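Local coordinates for protein putative polyketide cyclase (Pseudomonas putida KT2440, PDB 3F7X) that is of unknown function but may act as a polyketide cyclase or a related small-molecule enzyme of the SnoaL-like family, at residues Lys71-Asp82 and Phe98-Glu109. Sequence-based numbering, arbitrary orientation.
With EDO (1,2-ethanediol), chain E; EDO (1,2-ethanediol), chain I.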
loop_
_atom_site.group_PDB
_atom_site.type_symbol
_atom_site.label_atom_id
_atom_site.label_comp_id
_atom_site.label_asym_id
_atom_site.label_seq_id
_atom_site.Cartn_x
_atom_site.Cartn_y
_atom_site.Cartn_z
ATOM N N LYS A 71 -20.764 6.892 -4.430
ATOM C CA LYS A 71 -20.552 6.173 -5.685
ATOM C C LYS A 71 -20.149 4.742 -5.403
ATOM O O LYS A 71 -20.636 3.808 -6.033
ATOM C CB LYS A 71 -19.509 6.862 -6.546
ATOM C CG LYS A 71 -19.378 6.234 -7.958
ATOM C CD LYS A 71 -20.480 6.673 -8.954
ATOM C CE LYS A 71 -20.680 5.674 -10.139
ATOM N NZ LYS A 71 -19.517 5.500 -11.085
HETATM N N MSE A 72 -19.259 4.555 -4.442
HETATM C CA MSE A 72 -18.818 3.215 -4.108
HETATM C C MSE A 72 -20.022 2.379 -3.652
HETATM O O MSE A 72 -20.170 1.209 -4.036
HETATM C CB MSE A 72 -17.725 3.277 -3.040
HETATM C CG MSE A 72 -16.818 2.080 -3.023
HETATM SE SE MSE A 72 -15.472 2.240 -1.631
HETATM C CE MSE A 72 -16.523 1.203 -0.504
ATOM N N ASN A 73 -20.879 2.973 -2.831
ATOM C CA ASN A 73 -22.064 2.272 -2.342
ATOM C C ASN A 73 -23.102 1.971 -3.420
ATOM O O ASN A 73 -23.891 1.044 -3.267
ATOM C CB ASN A 73 -22.664 3.032 -1.149
ATOM C CG ASN A 73 -21.760 2.999 0.088
ATOM O OD1 ASN A 73 -20.952 2.076 0.237
ATOM N ND2 ASN A 73 -21.901 3.975 0.970
ATOM N N ARG A 74 -23.113 2.746 -4.492
ATOM C CA ARG A 74 -23.969 2.540 -5.668
ATOM C C ARG A 74 -23.536 1.284 -6.435
ATOM O O ARG A 74 -24.347 0.663 -7.099
ATOM C CB ARG A 74 -23.867 3.801 -6.575
ATOM C CG ARG A 74 -24.530 3.782 -7.963
ATOM C CD ARG A 74 -26.004 3.897 -7.886
ATOM N NE ARG A 74 -26.594 3.624 -9.203
ATOM C CZ ARG A 74 -26.855 2.388 -9.606
ATOM N NH1 ARG A 74 -26.503 1.383 -8.802
ATOM N NH2 ARG A 74 -27.415 2.159 -10.807
ATOM N N CYS A 75 -22.232 0.982 -6.390
ATOM C CA CYS A 75 -21.617 0.030 -7.301
ATOM C C CYS A 75 -21.016 -1.238 -6.697
ATOM O O CYS A 75 -20.821 -2.186 -7.433
ATOM C CB CYS A 75 -20.508 0.724 -8.123
ATOM S SG CYS A 75 -21.083 2.073 -9.160
ATOM N N TYR A 76 -20.691 -1.248 -5.404
ATOM C CA TYR A 76 -19.993 -2.354 -4.776
ATOM C C TYR A 76 -20.549 -2.610 -3.395
ATOM O O TYR A 76 -21.030 -1.704 -2.718
ATOM C CB TYR A 76 -18.522 -2.022 -4.554
ATOM C CG TYR A 76 -17.775 -1.499 -5.780
ATOM C CD1 TYR A 76 -17.178 -2.361 -6.676
ATOM C CD2 TYR A 76 -17.683 -0.149 -6.043
ATOM C CE1 TYR A 76 -16.506 -1.898 -7.783
ATOM C CE2 TYR A 76 -16.982 0.327 -7.129
ATOM C CZ TYR A 76 -16.415 -0.539 -7.996
ATOM O OH TYR A 76 -15.754 -0.038 -9.087
ATOM N N ARG A 77 -20.398 -3.859 -2.944
ATOM C CA ARG A 77 -20.499 -4.133 -1.518
ATOM C C ARG A 77 -19.263 -4.919 -1.129
ATOM O O ARG A 77 -18.881 -5.873 -1.790
ATOM C CB ARG A 77 -21.797 -4.872 -1.197
ATOM C CG ARG A 77 -21.998 -5.298 0.193
ATOM C CD ARG A 77 -23.253 -6.224 0.303
ATOM N NE ARG A 77 -24.344 -5.754 -0.575
ATOM C CZ ARG A 77 -25.279 -4.879 -0.213
ATOM N NH1 ARG A 77 -25.302 -4.434 1.045
ATOM N NH2 ARG A 77 -26.202 -4.457 -1.096
ATOM N N GLU A 78 -18.600 -4.421 -0.086
ATOM C CA GLU A 78 -17.349 -5.029 0.372
ATOM C C GLU A 78 -17.382 -5.290 1.856
ATOM O O GLU A 78 -17.987 -4.556 2.625
ATOM C CB GLU A 78 -16.163 -4.135 0.053
ATOM C CG GLU A 78 -15.913 -4.013 -1.438
ATOM C CD GLU A 78 -14.703 -3.208 -1.821
ATOM O OE1 GLU A 78 -14.082 -2.548 -0.938
ATOM O OE2 GLU A 78 -14.342 -3.262 -3.021
ATOM N N ARG A 79 -16.701 -6.377 2.231
ATOM C CA ARG A 79 -16.420 -6.740 3.599
ATOM C C ARG A 79 -14.925 -6.965 3.702
ATOM O O ARG A 79 -14.346 -7.701 2.896
ATOM C CB ARG A 79 -17.148 -8.050 3.972
ATOM C CG ARG A 79 -16.759 -8.615 5.282
ATOM C CD ARG A 79 -17.553 -9.856 5.576
ATOM N NE ARG A 79 -17.392 -10.937 4.596
ATOM C CZ ARG A 79 -16.405 -11.843 4.602
ATOM N NH1 ARG A 79 -15.489 -11.846 5.562
ATOM N NH2 ARG A 79 -16.387 -12.749 3.648
ATOM N N LEU A 80 -14.308 -6.364 4.721
ATOM C CA LEU A 80 -12.880 -6.508 4.912
ATOM C C LEU A 80 -12.619 -7.503 6.015
ATOM O O LEU A 80 -13.224 -7.374 7.093
ATOM C CB LEU A 80 -12.264 -5.209 5.287
ATOM C CG LEU A 80 -12.597 -4.070 4.403
ATOM C CD1 LEU A 80 -11.825 -2.805 4.860
ATOM C CD2 LEU A 80 -12.384 -4.326 2.899
ATOM N N ALA A 81 -11.767 -8.467 5.759
ATOM C CA ALA A 81 -11.433 -9.540 6.668
ATOM C C ALA A 81 -9.966 -9.483 7.018
ATOM O O ALA A 81 -9.170 -8.839 6.325
ATOM C CB ALA A 81 -11.779 -10.890 6.024
ATOM N N ASP A 82 -9.616 -10.142 8.101
ATOM C CA ASP A 82 -8.202 -10.314 8.423
ATOM C C ASP A 82 -7.520 -8.950 8.621
ATOM O O ASP A 82 -6.388 -8.780 8.196
ATOM C CB ASP A 82 -7.483 -11.097 7.301
ATOM C CG ASP A 82 -8.258 -12.306 6.802
ATOM O OD1 ASP A 82 -8.697 -13.140 7.625
ATOM O OD2 ASP A 82 -8.362 -12.445 5.564
ATOM N N PHE A 98 -5.462 -5.995 4.940
ATOM C CA PHE A 98 -6.684 -6.759 5.027
ATOM C C PHE A 98 -6.979 -7.445 3.707
ATOM O O PHE A 98 -6.331 -7.204 2.679
ATOM C CB PHE A 98 -7.847 -5.841 5.456
ATOM C CG PHE A 98 -7.926 -4.554 4.699
ATOM C CD1 PHE A 98 -8.575 -4.471 3.496
ATOM C CD2 PHE A 98 -7.307 -3.436 5.193
ATOM C CE1 PHE A 98 -8.615 -3.290 2.803
ATOM C CE2 PHE A 98 -7.329 -2.256 4.484
ATOM C CZ PHE A 98 -7.974 -2.176 3.295
ATOM N N THR A 99 -7.997 -8.291 3.746
ATOM C CA THR A 99 -8.498 -8.986 2.560
ATOM C C THR A 99 -9.876 -8.436 2.235
ATOM O O THR A 99 -10.787 -8.458 3.069
ATOM C CB THR A 99 -8.599 -10.497 2.768
ATOM O OG1 THR A 99 -7.320 -10.981 3.139
ATOM C CG2 THR A 99 -9.055 -11.175 1.475
ATOM N N VAL A 100 -10.023 -7.928 1.024
ATOM C CA VAL A 100 -11.299 -7.443 0.516
ATOM C C VAL A 100 -12.111 -8.595 -0.063
ATOM O O VAL A 100 -11.648 -9.288 -0.945
ATOM C CB VAL A 100 -11.101 -6.375 -0.568
ATOM C CG1 VAL A 100 -12.453 -5.887 -1.077
ATOM C CG2 VAL A 100 -10.245 -5.211 -0.055
ATOM N N HIS A 101 -13.316 -8.773 0.466
ATOM C CA HIS A 101 -14.326 -9.665 -0.090
ATOM C C HIS A 101 -15.426 -8.789 -0.660
ATOM O O HIS A 101 -16.101 -8.098 0.078
ATOM C CB HIS A 101 -14.924 -10.576 0.981
ATOM C CG HIS A 101 -13.939 -11.525 1.556
ATOM N ND1 HIS A 101 -13.816 -12.822 1.113
ATOM C CD2 HIS A 101 -12.963 -11.339 2.471
ATOM C CE1 HIS A 101 -12.827 -13.407 1.773
ATOM N NE2 HIS A 101 -12.300 -12.530 2.605
ATOM N N GLY A 102 -15.608 -8.803 -1.966
ATOM C CA GLY A 102 -16.531 -7.859 -2.591
ATOM C C GLY A 102 -17.452 -8.486 -3.598
ATOM O O GLY A 102 -17.231 -9.603 -4.092
ATOM N N GLN A 103 -18.476 -7.722 -3.933
ATOM C CA GLN A 103 -19.367 -8.043 -5.022
ATOM C C GLN A 103 -19.579 -6.759 -5.848
ATOM O O GLN A 103 -19.814 -5.705 -5.287
ATOM C CB GLN A 103 -20.720 -8.541 -4.500
ATOM C CG GLN A 103 -21.577 -9.127 -5.629
ATOM C CD GLN A 103 -22.816 -9.866 -5.188
ATOM O OE1 GLN A 103 -23.368 -9.613 -4.127
ATOM N NE2 GLN A 103 -23.274 -10.766 -6.031
ATOM N N TYR A 104 -19.451 -6.898 -7.165
ATOM C CA TYR A 104 -19.576 -5.773 -8.101
ATOM C C TYR A 104 -21.018 -5.729 -8.597
ATOM O O TYR A 104 -21.470 -6.631 -9.313
ATOM C CB TYR A 104 -18.583 -5.986 -9.236
ATOM C CG TYR A 104 -18.371 -4.839 -10.184
ATOM C CD1 TYR A 104 -18.681 -3.531 -9.849
ATOM C CD2 TYR A 104 -17.809 -5.059 -11.430
ATOM C CE1 TYR A 104 -18.476 -2.503 -10.762
ATOM C CE2 TYR A 104 -17.584 -4.040 -12.327
ATOM C CZ TYR A 104 -17.921 -2.748 -12.004
ATOM O OH TYR A 104 -17.722 -1.688 -12.884
ATOM N N LEU A 105 -21.735 -4.714 -8.114
ATOM C CA LEU A 105 -23.209 -4.665 -8.244
ATOM C C LEU A 105 -23.721 -3.881 -9.433
ATOM O O LEU A 105 -24.786 -4.225 -9.941
ATOM C CB LEU A 105 -23.841 -4.064 -6.976
ATOM C CG LEU A 105 -23.463 -4.712 -5.651
ATOM C CD1 LEU A 105 -24.115 -4.030 -4.460
ATOM C CD2 LEU A 105 -23.755 -6.187 -5.759
ATOM N N ALA A 106 -23.042 -2.797 -9.804
ATOM C CA ALA A 106 -23.528 -1.900 -10.836
ATOM C C ALA A 106 -22.315 -1.259 -11.476
ATOM O O ALA A 106 -21.320 -0.982 -10.839
ATOM C CB ALA A 106 -24.519 -0.859 -10.278
ATOM N N ASP A 107 -22.413 -1.009 -12.780
ATOM C CA ASP A 107 -21.287 -0.513 -13.562
ATOM C C ASP A 107 -20.736 0.739 -12.949
ATOM O O ASP A 107 -21.482 1.722 -12.711
ATOM C CB ASP A 107 -21.758 -0.157 -14.970
ATOM C CG ASP A 107 -22.151 -1.329 -15.805
ATOM O OD1 ASP A 107 -22.098 -2.500 -15.381
ATOM O OD2 ASP A 107 -22.553 -1.038 -16.979
ATOM N N ASP A 108 -19.436 0.758 -12.748
ATOM C CA ASP A 108 -18.704 1.945 -12.329
ATOM C C ASP A 108 -17.994 2.532 -13.560
ATOM O O ASP A 108 -17.668 1.826 -14.531
ATOM C CB ASP A 108 -17.741 1.566 -11.213
ATOM C CG ASP A 108 -17.165 2.747 -10.470
ATOM O OD1 ASP A 108 -17.582 3.906 -10.679
ATOM O OD2 ASP A 108 -16.280 2.489 -9.602
ATOM N N GLU A 109 -17.808 3.837 -13.538
ATOM C CA GLU A 109 -17.340 4.537 -14.732
ATOM C C GLU A 109 -15.890 4.178 -15.086
ATOM O O GLU A 109 -15.005 4.127 -14.225
ATOM C CB GLU A 109 -17.471 6.043 -14.565
ATOM C CG GLU A 109 -18.917 6.448 -14.340
ATOM C CD GLU A 109 -19.217 7.838 -14.802
ATOM O OE1 GLU A 109 -19.164 8.071 -16.000
ATOM O OE2 GLU A 109 -19.466 8.691 -13.956
HETATM C C1 EDO E . -18.375 -1.238 1.792
HETATM O O1 EDO E . -19.431 -1.764 0.945
HETATM C C2 EDO E . -18.581 0.176 2.322
HETATM O O2 EDO E . -19.544 0.182 3.396
HETATM C C1 EDO I . -2.675 -10.112 3.791
HETATM O O1 EDO I . -2.832 -11.284 4.615
HETATM C C2 EDO I . -4.027 -9.697 3.239
HETATM O O2 EDO I . -5.000 -9.862 4.285
HETATM O O HOH W 1 -21.324 4.450 -13.083
HETATM O O HOH W 2 -10.336 -13.593 4.212
#
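The guanidinium of Arg-79 lies flat over one face of the His-101 ring, NH2 3.4 Å from CG with the planes 21° apart, while Arg-79 O and a water sit at the ring's edge. That water bridges His-101 NE2 to Asp-82 OD2 in one of two conformers of the aspartate. Arg-79 and His-101 belong to the antiparallel hairpin of strands 76-87 and 93-104, part of the curved sheet of the SnoaL-like fold, with 76-87 at one edge of the sheet within the chain and helix 62-75 running directly into it. On the other side of the sheet, Leu-80 places CD1 over one face of Phe-98, 4.0 Å from the ring centroid, and Val-100 CG2 meets that ring in plane at its edge. Leu-80 also touches Tyr-30 and Phe-33 of helix 22-35, so this part of the face packs against that helix. Farther along it, the Tyr-76 and Tyr-104 rings run side by side, nearly parallel but slid apart, with CE1 of Tyr-76 3.4 Å from CD1 of Tyr-104. Glu-78 rests its carboxylate carbon on Val-100 CG1 and bonds through OE2 to Tyr-119. Paired backbone bonds join Arg-77 with Gln-103, Arg-79 with His-101 and Ala-81 with Thr-99. Where the helix gives way to the strand, Cys-75 O accepts from Leu-105 N at 2.8 Å, and more weakly from Ala-106 N. Asp-108, its CG anti to the backbone N (chi1 -166°), turns its carboxylate back to the helix end: OD1 accepts from Glu-109 N and, in one of two lysine conformers, forms a doubtfully short salt bridge with Lys-71 NZ, and OD2 receives the Tyr-76 hydroxyl on its anti lone pair, OH to OD2 2.6 Å.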